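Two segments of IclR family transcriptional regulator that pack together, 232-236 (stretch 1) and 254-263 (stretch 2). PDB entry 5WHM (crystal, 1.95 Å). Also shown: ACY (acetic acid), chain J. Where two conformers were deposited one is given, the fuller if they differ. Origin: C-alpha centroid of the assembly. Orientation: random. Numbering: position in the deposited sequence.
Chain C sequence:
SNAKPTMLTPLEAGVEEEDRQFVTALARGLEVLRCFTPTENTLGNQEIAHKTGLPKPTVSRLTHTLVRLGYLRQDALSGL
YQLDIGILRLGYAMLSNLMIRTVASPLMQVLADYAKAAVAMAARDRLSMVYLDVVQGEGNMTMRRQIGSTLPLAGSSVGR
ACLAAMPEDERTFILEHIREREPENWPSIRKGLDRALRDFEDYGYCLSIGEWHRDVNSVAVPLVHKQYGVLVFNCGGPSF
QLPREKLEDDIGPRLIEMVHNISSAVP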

# COMPACT_ATOMS: atom_id res chain seq x y z
N VAL C 232 -14.64 6.22 9.39
CA VAL C 232 -14.87 6.05 10.82
C VAL C 232 -13.63 6.52 11.55
O VAL C 232 -12.50 6.19 11.14
CB VAL C 232 -15.19 4.59 11.20
CG1 VAL C 232 -15.61 4.54 12.67
CG2 VAL C 232 -16.27 3.99 10.29
N PHE C 233 -13.82 7.28 12.63
CA PHE C 233 -12.72 7.77 13.45
C PHE C 233 -12.78 7.10 14.81
O PHE C 233 -13.86 6.91 15.37
CB PHE C 233 -12.77 9.29 13.57
CG PHE C 233 -12.66 9.98 12.23
CD1 PHE C 233 -13.79 10.13 11.42
CD2 PHE C 233 -11.41 10.40 11.75
CE1 PHE C 233 -13.67 10.71 10.12
CE2 PHE C 233 -11.29 11.00 10.49
CZ PHE C 233 -12.42 11.18 9.68
N ASN C 234 -11.63 6.68 15.33
CA ASN C 234 -11.66 6.07 16.65
C ASN C 234 -10.58 6.68 17.53
O ASN C 234 -9.71 7.44 17.09
CB ASN C 234 -11.53 4.53 16.62
CG ASN C 234 -10.13 4.04 16.25
OD1 ASN C 234 -9.21 4.82 16.01
ND2 ASN C 234 -9.96 2.71 16.21
N CYS C 235 -10.66 6.33 18.81
CA CYS C 235 -9.67 6.75 19.78
C CYS C 235 -9.62 5.62 20.78
O CYS C 235 -10.66 5.25 21.34
CB CYS C 235 -10.05 8.07 20.42
SG CYS C 235 -8.87 8.61 21.71
N GLY C 236 -8.45 5.03 20.99
CA GLY C 236 -8.42 3.81 21.77
C GLY C 236 -7.03 3.61 22.32
O GLY C 236 -6.10 4.33 21.96
N ARG C 254 -16.05 14.21 22.80
CA ARG C 254 -15.02 14.94 22.05
C ARG C 254 -14.83 14.37 20.65
O ARG C 254 -14.57 15.12 19.70
CB ARG C 254 -13.69 14.92 22.80
CG ARG C 254 -13.72 15.68 24.08
CD ARG C 254 -12.48 15.36 24.87
NE ARG C 254 -11.54 16.46 24.81
CZ ARG C 254 -11.36 17.33 25.80
NH1 ARG C 254 -12.05 17.20 26.93
NH2 ARG C 254 -10.49 18.31 25.66
N LEU C 255 -14.92 13.05 20.51
CA LEU C 255 -14.72 12.47 19.18
C LEU C 255 -15.87 12.85 18.26
O LEU C 255 -15.67 13.10 17.07
CB LEU C 255 -14.55 10.95 19.29
CG LEU C 255 -14.30 10.11 18.04
CD1 LEU C 255 -13.06 10.61 17.23
CD2 LEU C 255 -14.12 8.65 18.44
N ILE C 256 -17.10 12.89 18.82
CA ILE C 256 -18.27 13.30 18.04
C ILE C 256 -18.11 14.73 17.55
O ILE C 256 -18.45 15.05 16.41
CB ILE C 256 -19.55 13.13 18.88
CG1 ILE C 256 -19.87 11.65 19.10
CG2 ILE C 256 -20.75 13.90 18.24
CD1 ILE C 256 -21.00 11.47 20.19
N GLU C 257 -17.62 15.62 18.42
CA GLU C 257 -17.41 17.00 18.03
C GLU C 257 -16.32 17.11 16.97
O GLU C 257 -16.43 17.91 16.03
CB GLU C 257 -17.06 17.85 19.25
CG GLU C 257 -16.77 19.31 18.94
CD GLU C 257 -17.96 20.05 18.31
OE1 GLU C 257 -19.11 19.57 18.43
OE2 GLU C 257 -17.72 21.12 17.70
N MSE C 258 -15.26 16.32 17.10
CA MSE C 258 -14.16 16.29 16.10
C MSE C 258 -14.69 15.89 14.73
O MSE C 258 -14.40 16.54 13.73
CB MSE C 258 -13.04 15.34 16.53
CG MSE C 258 -11.73 15.45 15.63
SE MSE C 258 -10.61 13.89 15.91
CE MSE C 258 -11.54 12.59 14.79
N VAL C 259 -15.46 14.80 14.69
CA VAL C 259 -16.03 14.36 13.41
C VAL C 259 -16.94 15.43 12.83
O VAL C 259 -16.95 15.66 11.61
CB VAL C 259 -16.76 13.01 13.60
CG1 VAL C 259 -17.60 12.65 12.38
CG2 VAL C 259 -15.73 11.92 13.88
N HIS C 260 -17.72 16.12 13.67
CA HIS C 260 -18.53 17.23 13.18
C HIS C 260 -17.66 18.33 12.59
O HIS C 260 -18.01 18.92 11.56
CB HIS C 260 -19.41 17.79 14.30
CG HIS C 260 -20.36 18.85 13.82
ND1 HIS C 260 -20.05 20.19 13.84
CD2 HIS C 260 -21.60 18.75 13.28
CE1 HIS C 260 -21.06 20.88 13.35
NE2 HIS C 260 -22.01 20.04 13.00
N ASN C 261 -16.54 18.65 13.25
CA ASN C 261 -15.63 19.66 12.71
C ASN C 261 -15.04 19.21 11.37
O ASN C 261 -15.01 19.98 10.40
CB ASN C 261 -14.51 19.98 13.71
CG ASN C 261 -15.01 20.77 14.95
OD1 ASN C 261 -15.93 21.58 14.86
ND2 ASN C 261 -14.36 20.54 16.10
N ILE C 262 -14.62 17.94 11.28
CA ILE C 262 -14.11 17.41 10.01
C ILE C 262 -15.19 17.51 8.93
O ILE C 262 -14.93 17.97 7.81
CB ILE C 262 -13.64 15.95 10.19
CG1 ILE C 262 -12.45 15.90 11.16
CG2 ILE C 262 -13.25 15.34 8.82
CD1 ILE C 262 -12.01 14.50 11.48
N SER C 263 -16.42 17.12 9.30
CA SER C 263 -17.54 17.11 8.37
C SER C 263 -17.85 18.50 7.82
O SER C 263 -18.21 18.66 6.65
CB SER C 263 -18.76 16.52 9.06
OG SER C 263 -19.88 16.55 8.21
C ACY J . -11.14 -0.59 18.05
O ACY J . -11.68 0.24 17.27
OXT ACY J . -11.78 -1.37 18.80
CH3 ACY J . -9.64 -0.67 18.07

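How do the two backbones lie against each other? Residues 232-236 form part of a β-strand and 254-263 part of an α-helix, and the helix runs across the strand in a roughly antiparallel sense, with 148° between their N-to-C directions and 9.3 Å between the axes at closest approach. The nearest CA atoms, those of Phe233 and Val259, are still 7.4 Å apart, so side chains must fill the gap.

What does the bonding, if no hydrogen bond crosses the interface? Within the helix the backbone bonds to itself: Val259 N donates to Leu255 O at 2.9 Å and Ile262 N to Met258 O at 2.8 Å. Apolar contact joins the two elements, burying 260 Å² in all.

Which side chains carry that contact? Phe233 points toward the helix and meets four residues spaced along it. Its CB lies 3.7 Å from CE of the selenomethionine Met258 and 3.9 Å from CD1 of Leu255, while its CD1 comes within 3.6 Å of Val259 CG2. Leu255 also reaches the strand backbone, where its CD2 sits 3.5 Å from Phe233 O, a van der Waals contact.

How does the aromatic ring add to this? Ile262 places CD1 over one face of the Phe233 ring, 4.0 Å from CD1 to the ring centroid and 24° off the normal, a CH-π contact in which a weakly polarised methyl meets the π cloud.

Where does the strand's polar side chain go? Strand alternation turns the CB of Asn234 away from the helix, between inward-pointing Phe233 and Cys235. Its ND2 donates a hydrogen bond to O of an acetic acid molecule at 3.2 Å, probably a guest from the crystallisation liquor.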